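Local coordinates for aldo-keto Reductase, OXIDOREDUCTASE (Salmonella typhimurium, PDB 5T79), which probably reduces aldehydes with NADPH, as an aldo-keto reductase studied for the conversion of 3-hydroxybutanal to 1,3-butanediol, at residues P194-S197 and W202-D205; S197-W202 and A257-K262; E268-R273 and S278-A283. All coordinates share one frame; numbering follows the deposited sequence. Where two conformers were deposited one is given.

Interaction 1: P194-S197 and W202-D205; sequences PKYS and WVED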
loop_
_atom_site.group_PDB
_atom_site.type_symbol
_atom_site.label_atom_id
_atom_site.label_comp_id
_atom_site.label_asym_id
_atom_site.label_seq_id
_atom_site.Cartn_x
_atom_site.Cartn_y
_atom_site.Cartn_z
ATOM N N PRO A 194 0.189 -6.357 -3.986
ATOM C CA PRO A 194 1.401 -7.181 -4.079
ATOM C C PRO A 194 2.673 -6.380 -3.814
ATOM O O PRO A 194 2.700 -5.152 -4.005
ATOM C CB PRO A 194 1.405 -7.590 -5.557
ATOM C CG PRO A 194 0.807 -6.356 -6.289
ATOM C CD PRO A 194 -0.045 -5.605 -5.237
ATOM N N LYS A 195 3.771 -7.087 -3.489
ATOM C CA LYS A 195 5.079 -6.442 -3.424
ATOM C C LYS A 195 5.542 -6.234 -4.867
ATOM O O LYS A 195 5.486 -7.189 -5.652
ATOM C CB LYS A 195 6.071 -7.331 -2.644
ATOM C CG LYS A 195 7.412 -6.680 -2.393
ATOM C CD LYS A 195 8.302 -7.634 -1.581
ATOM C CE LYS A 195 8.429 -7.186 -0.143
ATOM N NZ LYS A 195 9.073 -8.224 0.711
ATOM N N TYR A 196 5.929 -4.989 -5.249
ATOM C CA TYR A 196 6.378 -4.704 -6.623
ATOM C C TYR A 196 7.335 -3.533 -6.651
ATOM O O TYR A 196 7.019 -2.451 -6.154
ATOM C CB TYR A 196 5.176 -4.434 -7.562
ATOM C CG TYR A 196 5.497 -4.171 -9.032
ATOM C CD1 TYR A 196 6.535 -4.845 -9.679
ATOM C CD2 TYR A 196 4.677 -3.355 -9.804
ATOM C CE1 TYR A 196 6.754 -4.696 -11.058
ATOM C CE2 TYR A 196 4.908 -3.167 -11.166
ATOM C CZ TYR A 196 5.939 -3.846 -11.792
ATOM O OH TYR A 196 6.121 -3.666 -13.141
ATOM N N SER A 197 8.513 -3.759 -7.249
ATOM C CA SER A 197 9.565 -2.737 -7.428
ATOM C C SER A 197 10.512 -3.178 -8.511
ATOM O O SER A 197 10.377 -4.293 -9.003
ATOM C CB SER A 197 10.349 -2.529 -6.128
ATOM O OG SER A 197 11.238 -3.617 -5.891
ATOM N N TRP A 202 7.846 -10.172 -9.728
ATOM C CA TRP A 202 7.005 -11.368 -9.854
ATOM C C TRP A 202 5.604 -11.090 -10.446
ATOM O O TRP A 202 5.093 -11.945 -11.162
ATOM C CB TRP A 202 6.865 -12.116 -8.512
ATOM C CG TRP A 202 5.930 -11.477 -7.521
ATOM C CD1 TRP A 202 6.253 -10.555 -6.565
ATOM C CD2 TRP A 202 4.537 -11.772 -7.342
ATOM N NE1 TRP A 202 5.145 -10.233 -5.825
ATOM C CE2 TRP A 202 4.071 -10.953 -6.288
ATOM C CE3 TRP A 202 3.620 -12.617 -8.002
ATOM C CZ2 TRP A 202 2.736 -10.965 -5.863
ATOM C CZ3 TRP A 202 2.292 -12.605 -7.602
ATOM C CH2 TRP A 202 1.861 -11.789 -6.539
ATOM N N VAL A 203 4.997 -9.921 -10.167
ATOM C CA VAL A 203 3.629 -9.596 -10.658
ATOM C C VAL A 203 3.593 -9.543 -12.187
ATOM O O VAL A 203 2.512 -9.652 -12.757
ATOM C CB VAL A 203 3.038 -8.289 -10.075
ATOM C CG1 VAL A 203 2.944 -8.350 -8.567
ATOM C CG2 VAL A 203 3.832 -7.056 -10.515
ATOM N N GLU A 204 4.769 -9.336 -12.849
ATOM C CA GLU A 204 4.840 -9.276 -14.314
ATOM C C GLU A 204 4.759 -10.667 -14.944
ATOM O O GLU A 204 4.712 -10.762 -16.177
ATOM C CB GLU A 204 6.119 -8.566 -14.783
ATOM C CG GLU A 204 6.249 -7.129 -14.295
ATOM C CD GLU A 204 7.529 -6.465 -14.769
ATOM O OE1 GLU A 204 8.311 -7.123 -15.488
ATOM O OE2 GLU A 204 7.789 -5.316 -14.358
ATOM N N ASP A 205 4.680 -11.741 -14.120
ATOM C CA ASP A 205 4.578 -13.112 -14.636
ATOM C C ASP A 205 3.124 -13.600 -14.765
ATOM O O ASP A 205 2.902 -14.797 -14.929
ATOM C CB ASP A 205 5.375 -14.106 -13.765
ATOM C CG ASP A 205 6.867 -13.824 -13.637
ATOM O OD1 ASP A 205 7.431 -13.174 -14.541
ATOM O OD2 ASP A 205 7.470 -14.268 -12.637
HETATM O O HOH W 1 6.219 -7.892 -8.207
#
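Tyr196 lies with one ring face on Val203 and its hydroxyl on Glu204. From Tyr196 CB, 4.2 Å from Val203 CG2, the side chain runs out with CG anti to the backbone N (chi1 -178°), which carries the ring over that methyl. Val203 CG2 sits above the ring centre, 3.6 Å from the centroid and 12° off the normal, a CH-pi contact. Beyond CE1, the tip changes character: Tyr196 OH donates to Glu204 OE2 at 2.6 Å, in the ring plane and on the anti lone pair of the carboxylate, whose plane stands 81° from the ring. Arg287 binds both partners, OE2 by a salt bridge and the hydroxyl by a hydrogen bond, so the hydroxyl of this buried tyrosine has two polar partners, Glu204 and Arg287.

The other methyl, Val203 CG1, touches both Pro194 and Trp202: it is tight on Pro194 CB at 3.5 Å and lies over one face of the indole. A water ties the backbones, donating to Lys195 O (2.7 Å) and accepting from Val203 N (3.1 Å). All this closes the loop between strand 191-193 and helix 207-214, one of the beta-alpha loops of the TIM barrel, with Lys195 near the bound NADPH.

Interaction 2: S197-W202 and A257-K262; sequences SLFERW and ADKLEK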
loop_
_atom_site.group_PDB
_atom_site.type_symbol
_atom_site.label_atom_id
_atom_site.label_comp_id
_atom_site.label_asym_id
_atom_site.label_seq_id
_atom_site.Cartn_x
_atom_site.Cartn_y
_atom_site.Cartn_z
ATOM N N SER A 197 8.513 -3.759 -7.249
ATOM C CA SER A 197 9.565 -2.737 -7.428
ATOM C C SER A 197 10.512 -3.178 -8.511
ATOM O O SER A 197 10.377 -4.293 -9.003
ATOM C CB SER A 197 10.349 -2.529 -6.128
ATOM O OG SER A 197 11.238 -3.617 -5.891
ATOM N N LEU A 198 11.520 -2.352 -8.834
ATOM C CA LEU A 198 12.565 -2.743 -9.797
ATOM C C LEU A 198 13.262 -4.056 -9.385
ATOM O O LEU A 198 13.687 -4.828 -10.251
ATOM C CB LEU A 198 13.616 -1.635 -9.913
ATOM C CG LEU A 198 13.200 -0.407 -10.725
ATOM C CD1 LEU A 198 13.984 0.829 -10.293
ATOM C CD2 LEU A 198 13.466 -0.634 -12.209
ATOM N N PHE A 199 13.360 -4.304 -8.073
ATOM C CA PHE A 199 14.038 -5.474 -7.524
ATOM C C PHE A 199 13.082 -6.644 -7.223
ATOM O O PHE A 199 13.528 -7.700 -6.766
ATOM C CB PHE A 199 14.799 -5.074 -6.240
ATOM C CG PHE A 199 16.031 -4.219 -6.467
ATOM C CD1 PHE A 199 16.679 -4.209 -7.701
ATOM C CD2 PHE A 199 16.583 -3.481 -5.425
ATOM C CE1 PHE A 199 17.830 -3.441 -7.902
ATOM C CE2 PHE A 199 17.741 -2.726 -5.618
ATOM C CZ PHE A 199 18.367 -2.723 -6.856
ATOM N N GLU A 200 11.792 -6.478 -7.490
ATOM C CA GLU A 200 10.837 -7.563 -7.240
ATOM C C GLU A 200 9.765 -7.517 -8.296
ATOM O O GLU A 200 8.767 -6.818 -8.129
ATOM C CB GLU A 200 10.248 -7.480 -5.809
ATOM C CG GLU A 200 9.363 -8.676 -5.467
ATOM C CD GLU A 200 9.998 -10.012 -5.818
ATOM O OE1 GLU A 200 10.961 -10.394 -5.112
ATOM O OE2 GLU A 200 9.633 -10.597 -6.870
ATOM N N ARG A 201 9.962 -8.275 -9.388
ATOM C CA ARG A 201 9.074 -8.172 -10.549
ATOM C C ARG A 201 8.144 -9.389 -10.773
ATOM O O ARG A 201 7.643 -9.559 -11.888
ATOM C CB ARG A 201 9.958 -7.947 -11.808
ATOM C CG ARG A 201 10.780 -6.659 -11.718
ATOM C CD ARG A 201 11.699 -6.480 -12.913
ATOM N NE ARG A 201 10.944 -6.203 -14.138
ATOM C CZ ARG A 201 11.491 -5.811 -15.277
ATOM N NH1 ARG A 201 12.808 -5.649 -15.368
ATOM N NH2 ARG A 201 10.729 -5.566 -16.337
ATOM N N TRP A 202 7.846 -10.172 -9.728
ATOM C CA TRP A 202 7.005 -11.368 -9.854
ATOM C C TRP A 202 5.604 -11.090 -10.446
ATOM O O TRP A 202 5.093 -11.945 -11.162
ATOM C CB TRP A 202 6.865 -12.116 -8.512
ATOM C CG TRP A 202 5.930 -11.477 -7.521
ATOM C CD1 TRP A 202 6.253 -10.555 -6.565
ATOM C CD2 TRP A 202 4.537 -11.772 -7.342
ATOM N NE1 TRP A 202 5.145 -10.233 -5.825
ATOM C CE2 TRP A 202 4.071 -10.953 -6.288
ATOM C CE3 TRP A 202 3.620 -12.617 -8.002
ATOM C CZ2 TRP A 202 2.736 -10.965 -5.863
ATOM C CZ3 TRP A 202 2.292 -12.605 -7.602
ATOM C CH2 TRP A 202 1.861 -11.789 -6.539
ATOM N N ALA A 257 26.004 -6.875 -2.106
ATOM C CA ALA A 257 26.981 -6.224 -2.993
ATOM C C ALA A 257 26.423 -6.043 -4.406
ATOM O O ALA A 257 26.572 -4.951 -4.970
ATOM C CB ALA A 257 28.280 -7.023 -3.042
ATOM N N ASP A 258 25.780 -7.090 -4.960
ATOM C CA ASP A 258 25.198 -7.078 -6.305
ATOM C C ASP A 258 24.052 -6.070 -6.416
ATOM O O ASP A 258 23.945 -5.387 -7.432
ATOM C CB ASP A 258 24.724 -8.486 -6.708
ATOM C CG ASP A 258 25.839 -9.427 -7.149
ATOM O OD1 ASP A 258 27.017 -8.989 -7.175
ATOM O OD2 ASP A 258 25.535 -10.597 -7.474
ATOM N N LYS A 259 23.224 -5.952 -5.370
ATOM C CA LYS A 259 22.108 -4.998 -5.348
ATOM C C LYS A 259 22.653 -3.553 -5.192
ATOM O O LYS A 259 22.108 -2.628 -5.793
ATOM C CB LYS A 259 21.117 -5.350 -4.228
ATOM C CG LYS A 259 19.706 -5.632 -4.724
ATOM C CD LYS A 259 19.463 -7.087 -5.064
ATOM C CE LYS A 259 18.021 -7.319 -5.443
ATOM N NZ LYS A 259 17.716 -8.763 -5.601
ATOM N N LEU A 260 23.750 -3.373 -4.417
ATOM C CA LEU A 260 24.346 -2.051 -4.226
ATOM C C LEU A 260 24.895 -1.519 -5.560
ATOM O O LEU A 260 24.688 -0.342 -5.867
ATOM C CB LEU A 260 25.429 -2.077 -3.137
ATOM C CG LEU A 260 26.109 -0.732 -2.773
ATOM C CD1 LEU A 260 25.099 0.301 -2.224
ATOM C CD2 LEU A 260 27.243 -0.957 -1.777
ATOM N N GLU A 261 25.518 -2.399 -6.377
ATOM C CA GLU A 261 26.015 -2.035 -7.705
ATOM C C GLU A 261 24.845 -1.669 -8.636
ATOM O O GLU A 261 24.982 -0.737 -9.419
ATOM C CB GLU A 261 26.851 -3.169 -8.308
ATOM C CG GLU A 261 27.648 -2.787 -9.553
ATOM C CD GLU A 261 28.541 -1.560 -9.461
ATOM O OE1 GLU A 261 29.310 -1.444 -8.477
ATOM O OE2 GLU A 261 28.473 -0.714 -10.384
ATOM N N LYS A 262 23.688 -2.371 -8.525
ATOM C CA LYS A 262 22.519 -2.067 -9.356
ATOM C C LYS A 262 21.947 -0.707 -8.961
ATOM O O LYS A 262 21.681 0.110 -9.846
ATOM C CB LYS A 262 21.465 -3.179 -9.281
ATOM C CG LYS A 262 21.924 -4.445 -10.014
ATOM C CD LYS A 262 21.027 -5.635 -9.747
ATOM C CE LYS A 262 21.529 -6.855 -10.480
ATOM N NZ LYS A 262 20.728 -8.065 -10.152
#
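Phe199 reaches from its loop to the first turns of helix 257-272, where Lys259 lies over one face of its ring. Lys259 CG sits 3.6 Å from Phe199 CE2, displaced toward the rim, and makes a CH-pi contact 19° off the ring normal. Farther along the same chain, Lys259 CE comes within 3.8 Å of Phe199 CG, so the two side chains slide past one another head to tail, the lysine returning toward the loop as the phenylalanine goes out toward the helix. The ammonium is too far from the ring for more than a weak cation-pi attraction: Lys259 NZ is 5.4 Å from the Phe199 centroid. Lys262, one turn on, adds its CB at 3.9 Å from Phe199 CE1, then carries its extended chain away to the carbonyl oxygen of Leu328.

Lys259 is turned to a chi1 of -121°, off the usual staggered positions, and bends at its second torsion, which lays its methylenes along the ring. On the other side, the type I beta turn from Ser197 to Glu200 presents Phe199; Glu200 N bonds to Ser197 O at 3.0 Å, and Ser197 N in turn to Glu200 O. The same residues also form an ST turn, Ser197 OG accepting from Phe199 N at 3.1 Å.

Outside the two segments, Val263 and Leu266 of the same helix, Leu328 of helix 318-329 and the loop residues Gln228 and Leu229 also touch the ring. The result is a partly exposed aromatic contact at the periphery of the TIM barrel, joining the loop that follows strand 191-193 to helix 257-272, the side chain of Phe199 being about 8 Å from that of Leu224, an NADPH-binding residue.

Interaction 3: E268-R273 and S278-A283; sequences ELAARR and SQMALA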
loop_
_atom_site.group_PDB
_atom_site.type_symbol
_atom_site.label_atom_id
_atom_site.label_comp_id
_atom_site.label_asym_id
_atom_site.label_seq_id
_atom_site.Cartn_x
_atom_site.Cartn_y
_atom_site.Cartn_z
ATOM N N GLU A 268 22.524 6.586 -11.566
ATOM C CA GLU A 268 23.153 7.357 -12.655
ATOM C C GLU A 268 22.132 7.623 -13.778
ATOM O O GLU A 268 22.121 8.718 -14.356
ATOM C CB GLU A 268 24.388 6.642 -13.197
ATOM C CG GLU A 268 25.533 6.702 -12.204
ATOM C CD GLU A 268 26.754 5.880 -12.541
ATOM O OE1 GLU A 268 26.793 5.264 -13.629
ATOM O OE2 GLU A 268 27.694 5.882 -11.720
ATOM N N LEU A 269 21.260 6.637 -14.058
ATOM C CA LEU A 269 20.188 6.787 -15.051
ATOM C C LEU A 269 19.171 7.814 -14.535
ATOM O O LEU A 269 18.741 8.665 -15.309
ATOM C CB LEU A 269 19.510 5.438 -15.398
ATOM C CG LEU A 269 18.197 5.445 -16.245
ATOM C CD1 LEU A 269 18.334 6.209 -17.540
ATOM C CD2 LEU A 269 17.762 4.053 -16.564
ATOM N N ALA A 270 18.817 7.761 -13.233
ATOM C CA ALA A 270 17.895 8.730 -12.640
ATOM C C ALA A 270 18.483 10.150 -12.763
ATOM O O ALA A 270 17.765 11.072 -13.157
ATOM C CB ALA A 270 17.609 8.371 -11.183
ATOM N N ALA A 271 19.812 10.299 -12.537
ATOM C CA ALA A 271 20.516 11.583 -12.676
ATOM C C ALA A 271 20.395 12.149 -14.094
ATOM O O ALA A 271 20.151 13.345 -14.244
ATOM C CB ALA A 271 21.982 11.426 -12.313
ATOM N N ARG A 272 20.534 11.290 -15.128
ATOM C CA ARG A 272 20.416 11.710 -16.541
ATOM C C ARG A 272 19.001 12.184 -16.834
ATOM O O ARG A 272 18.802 13.049 -17.691
ATOM C CB ARG A 272 20.796 10.569 -17.500
ATOM C CG ARG A 272 22.301 10.318 -17.607
ATOM C CD ARG A 272 22.658 9.336 -18.720
ATOM N NE ARG A 272 22.276 7.952 -18.411
ATOM C CZ ARG A 272 23.001 7.118 -17.672
ATOM N NH1 ARG A 272 24.142 7.523 -17.127
ATOM N NH2 ARG A 272 22.585 5.881 -17.458
ATOM N N ARG A 273 18.016 11.636 -16.102
ATOM C CA ARG A 273 16.612 12.007 -16.236
ATOM C C ARG A 273 16.262 13.269 -15.406
ATOM O O ARG A 273 15.168 13.801 -15.542
ATOM C CB ARG A 273 15.723 10.830 -15.815
ATOM C CG ARG A 273 15.788 9.631 -16.774
ATOM C CD ARG A 273 15.018 8.423 -16.236
ATOM N NE ARG A 273 13.663 8.763 -15.782
ATOM C CZ ARG A 273 12.589 8.805 -16.566
ATOM N NH1 ARG A 273 12.693 8.539 -17.866
ATOM N NH2 ARG A 273 11.406 9.127 -16.061
ATOM N N SER A 278 14.804 7.483 -6.024
ATOM C CA SER A 278 13.505 7.155 -5.424
ATOM C C SER A 278 12.363 7.535 -6.364
ATOM O O SER A 278 11.426 6.755 -6.567
ATOM C CB SER A 278 13.348 7.872 -4.083
ATOM O OG SER A 278 13.347 9.283 -4.249
ATOM N N GLN A 279 12.476 8.717 -6.993
ATOM C CA GLN A 279 11.452 9.231 -7.908
ATOM C C GLN A 279 11.366 8.372 -9.165
ATOM O O GLN A 279 10.269 8.026 -9.580
ATOM C CB GLN A 279 11.745 10.683 -8.245
ATOM C CG GLN A 279 11.603 11.573 -7.013
ATOM C CD GLN A 279 12.029 12.991 -7.291
ATOM O OE1 GLN A 279 13.088 13.254 -7.888
ATOM N NE2 GLN A 279 11.220 13.933 -6.841
ATOM N N MET A 280 12.512 7.980 -9.731
ATOM C CA MET A 280 12.510 7.102 -10.896
ATOM C C MET A 280 11.929 5.725 -10.546
ATOM O O MET A 280 11.199 5.163 -11.350
ATOM C CB MET A 280 13.921 6.939 -11.471
ATOM C CG MET A 280 13.908 6.253 -12.821
ATOM S SD MET A 280 15.540 5.928 -13.502
ATOM C CE MET A 280 16.051 4.441 -12.574
ATOM N N ALA A 281 12.259 5.184 -9.359
ATOM C CA ALA A 281 11.808 3.859 -8.949
ATOM C C ALA A 281 10.278 3.814 -8.804
ATOM O O ALA A 281 9.657 2.841 -9.242
ATOM C CB ALA A 281 12.500 3.438 -7.654
ATOM N N LEU A 282 9.664 4.884 -8.255
ATOM C CA LEU A 282 8.196 4.975 -8.119
ATOM C C LEU A 282 7.533 5.113 -9.483
ATOM O O LEU A 282 6.536 4.447 -9.773
ATOM C CB LEU A 282 7.787 6.175 -7.226
ATOM C CG LEU A 282 8.315 6.195 -5.803
ATOM C CD1 LEU A 282 7.800 7.422 -5.067
ATOM C CD2 LEU A 282 7.910 4.909 -5.029
ATOM N N ALA A 283 8.092 5.992 -10.326
ATOM C CA ALA A 283 7.614 6.227 -11.687
ATOM C C ALA A 283 7.611 4.925 -12.484
ATOM O O ALA A 283 6.663 4.654 -13.222
ATOM C CB ALA A 283 8.536 7.234 -12.363
#
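Arg273, which lays its CD and NE against Met280, has its NH1 gripped twice, by a salt bridge to Glu320 OE2 and a hydrogen bond to Arg315 O. NE is bound as well, to Gln275 OE1, and Phe316 meets the guanidinium in a cation-pi contact. With its end fixed in this way, the arginine lays CD, and the start of the guanidinium at NE, on the methionine: Arg273 CD is 3.7 Å from Met280 SD, and Arg273 NE is 3.9 Å from Met280 CG. The chain bends at chi3, and the two side chains meet at about a right angle.

Met280 is the residue on which the contact centres, and its sulfur is met by Leu269, Ala270 and Arg273. CG stands anti to the backbone N (chi1 -169°) and chi2 continues the extended line; these first two torsions carry SD across to the facing helix, and chi3 (79°) then turns the terminal methyl aside. Met280 SD lies 3.8 Å from both Leu269 CG and Ala270 CA. Ala270 CB also lies 4.0 Å from Met280 CB. The small alanine side chain goes with the close backbone approach here, where the CA atoms of Ala270 and Met280 are 5.9 Å apart. No hydrogen bond passes between the segments; the join is mostly apolar and largely buried.

Helices 257-272 and 277-285 thus meet as two consecutive helices joined by a short connection in the outer layer of the TIM barrel. The second helix also serves the cofactor site: Ser278 touches the bound NADPH, while Met280 on the same helix packs against helix 257-272.

Overall arrangement
The three contacts follow the chain in order through the later part of the TIM barrel. Interactions 1 and 2 begin in the same loop between strand 191-193 and helix 207-214, share Ser197 and Trp202, and have centres about 13 Å apart. Interaction 2 then crosses to helix 257-272, whose far end takes part in interaction 3, their centres about 14 Å apart. Leu198 CD1 also packs on Ala281 CA at 4.0 Å, so interactions 2 and 3 touch directly. Interactions 1 and 3 have centres about 19 Å apart, their nearest atoms about 6 Å from each other. Together they link a barrel loop beside the NADPH site to the outer helices, one of which touches the cofactor.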